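Local coordinates for protein ATP-dependent 6-phosphofructokinase isozyme 2 (Escherichia coli, PDB 3UQD) that catalyses the magnesium-dependent, ATP-driven phosphorylation of fructose 6-phosphate to fructose 1,6-bisphosphate, the first committing step of glycolysis, at residues N180-K185 and K217-V222. Sequence-based numbering, arbitrary orientation.
With ATP (adenosine-5'-triphosphate), chain E.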
ATOM      1  N   ASN A 180      -2.404 -31.077  29.911  1.00 41.74           N
ATOM      2  CA  ASN A 180      -3.447 -30.791  30.894  1.00 45.01           C
ATOM      3  C   ASN A 180      -3.879 -29.325  30.954  1.00 43.41           C
ATOM      4  O   ASN A 180      -4.326 -28.839  31.991  1.00 40.65           O
ATOM      5  CB  ASN A 180      -3.035 -31.288  32.282  1.00 54.55           C
ATOM      6  CG  ASN A 180      -2.916 -32.799  32.348  1.00 62.48           C
ATOM      7  OD1 ASN A 180      -3.637 -33.523  31.658  1.00 63.87           O
ATOM      8  ND2 ASN A 180      -2.000 -33.285  33.179  1.00 67.06           N
ATOM      9  N   ILE A 181      -3.742 -28.620  29.840  1.00 42.59           N
ATOM     10  CA  ILE A 181      -4.257 -27.264  29.757  1.00 38.40           C
ATOM     11  C   ILE A 181      -5.778 -27.354  29.703  1.00 38.58           C
ATOM     12  O   ILE A 181      -6.326 -28.211  29.016  1.00 35.40           O
ATOM     13  CB  ILE A 181      -3.720 -26.539  28.508  1.00 38.39           C
ATOM     14  CG1 ILE A 181      -2.192 -26.619  28.460  1.00 42.41           C
ATOM     15  CG2 ILE A 181      -4.180 -25.093  28.486  1.00 35.34           C
ATOM     16  CD1 ILE A 181      -1.507 -26.012  29.670  1.00 42.41           C
ATOM     17  N   GLU A 182      -6.455 -26.479  30.440  1.00 41.43           N
ATOM     18  CA  GLU A 182      -7.917 -26.492  30.490  1.00 34.25           C
ATOM     19  C   GLU A 182      -8.545 -26.065  29.164  1.00 27.74           C
ATOM     20  O   GLU A 182      -9.604 -26.561  28.785  1.00 27.64           O
ATOM     21  CB  GLU A 182      -8.420 -25.581  31.614  1.00 34.03           C
ATOM     22  CG  GLU A 182      -7.994 -26.008  33.005  1.00 43.42           C
ATOM     23  CD  GLU A 182      -8.924 -27.034  33.623  1.00 49.60           C
ATOM     24  OE1 GLU A 182      -8.515 -27.678  34.611  1.00 52.90           O
ATOM     25  OE2 GLU A 182     -10.062 -27.196  33.129  1.00 48.82           O
ATOM     26  N   LEU A 183      -7.888 -25.141  28.468  1.00 28.54           N
ATOM     27  CA  LEU A 183      -8.445 -24.540  27.252  1.00 27.74           C
ATOM     28  C   LEU A 183      -7.370 -23.777  26.481  1.00 27.13           C
ATOM     29  O   LEU A 183      -6.593 -23.024  27.068  1.00 30.47           O
ATOM     30  CB  LEU A 183      -9.617 -23.607  27.614  1.00 30.03           C
ATOM     31  CG  LEU A 183     -10.476 -22.822  26.602  1.00 32.61           C
ATOM     32  CD1 LEU A 183      -9.795 -21.555  26.118  1.00 43.35           C
ATOM     33  CD2 LEU A 183     -10.903 -23.666  25.418  1.00 29.79           C
ATOM     34  N   VAL A 184      -7.321 -23.986  25.170  1.00 26.07           N
ATOM     35  CA  VAL A 184      -6.509 -23.155  24.289  1.00 28.25           C
ATOM     36  C   VAL A 184      -7.366 -22.597  23.157  1.00 27.32           C
ATOM     37  O   VAL A 184      -8.303 -23.255  22.691  1.00 20.76           O
ATOM     38  CB  VAL A 184      -5.301 -23.914  23.703  1.00 30.18           C
ATOM     39  CG1 VAL A 184      -4.230 -24.118  24.766  1.00 34.42           C
ATOM     40  CG2 VAL A 184      -5.737 -25.249  23.099  1.00 25.61           C
ATOM     41  N   LYS A 185      -7.063 -21.373  22.734  1.00 28.36           N
ATOM     42  CA  LYS A 185      -7.781 -20.763  21.619  1.00 24.78           C
ATOM     43  C   LYS A 185      -6.828 -20.359  20.502  1.00 20.46           C
ATOM     44  O   LYS A 185      -6.467 -19.188  20.376  1.00 24.38           O
ATOM     45  CB  LYS A 185      -8.593 -19.539  22.068  1.00 23.12           C
ATOM     46  CG  LYS A 185      -9.599 -19.055  21.012  1.00 18.49           C
ATOM     47  CD  LYS A 185      -9.771 -17.534  21.013  1.00 18.80           C
ATOM     48  CE  LYS A 185      -8.523 -16.819  20.510  1.00 23.37           C
ATOM     49  NZ  LYS A 185      -8.092 -17.304  19.157  1.00 19.40           N
ATOM     50  N   LYS A 217      -2.869 -32.962  25.571  1.00 39.79           N
ATOM     51  CA  LYS A 217      -2.241 -31.646  25.675  1.00 39.11           C
ATOM     52  C   LYS A 217      -3.184 -30.586  26.243  1.00 38.68           C
ATOM     53  O   LYS A 217      -2.756 -29.711  26.998  1.00 38.07           O
ATOM     54  CB  LYS A 217      -1.684 -31.201  24.322  1.00 44.10           C
ATOM     55  CG  LYS A 217      -0.550 -32.072  23.811  1.00 54.09           C
ATOM     56  CD  LYS A 217      -0.035 -31.572  22.473  1.00 64.55           C
ATOM     57  CE  LYS A 217       0.972 -32.538  21.875  1.00 74.14           C
ATOM     58  NZ  LYS A 217       2.103 -32.792  22.811  1.00 80.86           N
ATOM     59  N   ALA A 218      -4.462 -30.666  25.880  1.00 31.07           N
ATOM     60  CA  ALA A 218      -5.474 -29.774  26.437  1.00 29.25           C
ATOM     61  C   ALA A 218      -6.839 -30.450  26.462  1.00 31.59           C
ATOM     62  O   ALA A 218      -7.167 -31.221  25.564  1.00 32.09           O
ATOM     63  CB  ALA A 218      -5.537 -28.464  25.653  1.00 27.90           C
ATOM     64  N   LYS A 219      -7.629 -30.154  27.492  1.00 34.60           N
ATOM     65  CA  LYS A 219      -8.958 -30.741  27.645  1.00 38.15           C
ATOM     66  C   LYS A 219      -9.952 -30.119  26.669  1.00 32.79           C
ATOM     67  O   LYS A 219     -10.917 -30.755  26.255  1.00 31.64           O
ATOM     68  CB  LYS A 219      -9.466 -30.550  29.072  1.00 37.69           C
ATOM     69  CG  LYS A 219      -8.462 -30.915  30.162  1.00 44.16           C
ATOM     70  CD  LYS A 219      -9.065 -30.678  31.546  1.00 47.51           C
ATOM     71  CE  LYS A 219      -7.989 -30.529  32.619  1.00 52.80           C
ATOM     72  NZ  LYS A 219      -7.142 -31.744  32.773  1.00 54.77           N
ATOM     73  N   ARG A 220      -9.716 -28.864  26.314  1.00 35.20           N
ATOM     74  CA  ARG A 220     -10.596 -28.159  25.386  1.00 29.35           C
ATOM     75  C   ARG A 220      -9.785 -27.385  24.369  1.00 31.55           C
ATOM     76  O   ARG A 220      -8.819 -26.701  24.712  1.00 30.61           O
ATOM     77  CB  ARG A 220     -11.516 -27.192  26.129  1.00 30.73           C
ATOM     78  CG  ARG A 220     -12.379 -27.828  27.202  1.00 40.42           C
ATOM     79  CD  ARG A 220     -13.055 -26.766  28.051  1.00 40.23           C
ATOM     80  NE  ARG A 220     -13.670 -27.335  29.243  1.00 39.30           N
ATOM     81  CZ  ARG A 220     -13.004 -27.640  30.352  1.00 40.75           C
ATOM     82  NH1 ARG A 220     -11.694 -27.432  30.424  1.00 36.14           N
ATOM     83  NH2 ARG A 220     -13.649 -28.152  31.392  1.00 46.20           N
ATOM     84  N   VAL A 221     -10.180 -27.505  23.110  1.00 31.72           N
ATOM     85  CA  VAL A 221      -9.589 -26.707  22.056  1.00 28.52           C
ATOM     86  C   VAL A 221     -10.706 -25.990  21.325  1.00 30.46           C
ATOM     87  O   VAL A 221     -11.605 -26.619  20.765  1.00 26.50           O
ATOM     88  CB  VAL A 221      -8.779 -27.556  21.057  1.00 29.97           C
ATOM     89  CG1 VAL A 221      -8.274 -26.686  19.914  1.00 27.43           C
ATOM     90  CG2 VAL A 221      -7.609 -28.238  21.758  1.00 27.92           C
ATOM     91  N   VAL A 222     -10.666 -24.666  21.363  1.00 28.87           N
ATOM     92  CA  VAL A 222     -11.581 -23.872  20.570  1.00 30.50           C
ATOM     93  C   VAL A 222     -10.760 -23.151  19.517  1.00 27.75           C
ATOM     94  O   VAL A 222      -9.978 -22.263  19.837  1.00 29.68           O
ATOM     95  CB  VAL A 222     -12.340 -22.845  21.433  1.00 32.65           C
ATOM     96  CG1 VAL A 222     -13.264 -22.004  20.570  1.00 28.50           C
ATOM     97  CG2 VAL A 222     -13.129 -23.551  22.528  1.00 30.80           C
TER
HETATM   98  PG  ATP E 401      -7.024 -11.464  17.498  1.00 28.23           P
HETATM   99  O1G ATP E 401      -7.724 -10.181  17.969  1.00 24.63           O
HETATM  100  O2G ATP E 401      -6.044 -11.779  18.577  1.00 25.78           O
HETATM  101  O3G ATP E 401      -6.343 -11.275  16.164  1.00 33.89           O
HETATM  102  PB  ATP E 401      -7.856 -14.040  16.894  1.00 17.96           P
HETATM  103  O1B ATP E 401      -6.935 -14.767  17.913  1.00 25.17           O
HETATM  104  O2B ATP E 401      -7.173 -14.022  15.478  1.00 15.81           O
HETATM  105  O3B ATP E 401      -8.123 -12.539  17.365  1.00 27.94           O
HETATM  106  PA  ATP E 401     -10.286 -14.493  15.668  1.00 22.10           P
HETATM  107  O1A ATP E 401      -9.712 -13.599  14.601  1.00 18.70           O
HETATM  108  O2A ATP E 401     -10.775 -15.809  15.060  1.00 22.99           O
HETATM  109  O3A ATP E 401      -9.263 -14.738  16.783  1.00 24.69           O
HETATM  110  O5' ATP E 401     -11.524 -13.701  16.329  1.00 24.85           O
HETATM  111  C5' ATP E 401     -12.207 -14.291  17.377  1.00 21.28           C
HETATM  112  C4' ATP E 401     -13.661 -14.217  17.352  1.00 18.56           C
HETATM  113  O4' ATP E 401     -14.032 -12.859  17.033  1.00 26.74           O
HETATM  114  C3' ATP E 401     -14.229 -14.993  16.243  1.00 20.48           C
HETATM  115  O3' ATP E 401     -14.400 -16.312  16.589  1.00 19.60           O
HETATM  116  C2' ATP E 401     -15.509 -14.316  16.033  1.00 23.23           C
HETATM  117  O2' ATP E 401     -16.379 -14.653  17.037  1.00 21.21           O
HETATM  118  C1' ATP E 401     -15.142 -12.889  16.166  1.00 20.70           C
HETATM  119  N9  ATP E 401     -14.801 -12.287  14.883  1.00 19.52           N
HETATM  120  C8  ATP E 401     -13.546 -12.103  14.427  1.00 12.67           C
HETATM  121  N7  ATP E 401     -13.637 -11.543  13.203  1.00 14.16           N
HETATM  122  C5  ATP E 401     -14.937 -11.374  12.885  1.00 16.51           C
HETATM  123  C6  ATP E 401     -15.609 -10.840  11.778  1.00 19.05           C
HETATM  124  N6  ATP E 401     -14.840 -10.301  10.604  1.00 20.27           N
HETATM  125  N1  ATP E 401     -16.958 -10.820  11.785  1.00 21.81           N
HETATM  126  C2  ATP E 401     -17.655 -11.290  12.831  1.00 15.55           C
HETATM  127  N3  ATP E 401     -17.036 -11.799  13.899  1.00 17.28           N
HETATM  128  C4  ATP E 401     -15.695 -11.852  13.961  1.00 16.23           C
HETATM  129  O   HOH W   1      -5.823 -33.080  30.043  1.00 57.29           O
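A single guanidinium nitrogen, NH1 of R220, clips together backbone and side chain of one residue: it donates to E182 O at 2.8 Å, within the guanidinium plane, and forms a salt bridge with E182 OE2 at 3.2 Å. R220 is extended from CG to NE; E182, bent at chi2 (-86°), runs beside it with its carboxylate nearly coplanar with the guanidinium, and NH1 meets OE2 on the anti side, tilted somewhat out of the carboxylate plane. K219 lies along the same glutamate, its CE 3.5 Å from E182 OE1, and a water that donates to N180 OD1 is weakly held by K219 NZ. The backbones are bridged in parallel at two places, I181 with A218 and V184 with V221. I181 N donates to K217 O and I181 O accepts from K219 N; further on, V184 N reaches R220 O at 3.1 Å, while V222 N approaches V184 O almost head-on. Beside the backbone bonds, V184 CG2 packs on V221 CG2 at 3.8 Å and L183 CD2 on V222 CG2 at 3.6 Å. Beyond the second of these isolated bridges K185 NZ is hydrogen-bonded to ATP O1B and to S224 OG. Parallel neighbours joined through helices 188-195 and 204-214, with strand 162-166 flanking 183-184, exemplify the Rossmann-like alpha/beta core of ribokinase-family kinases, here leading into the ATP site.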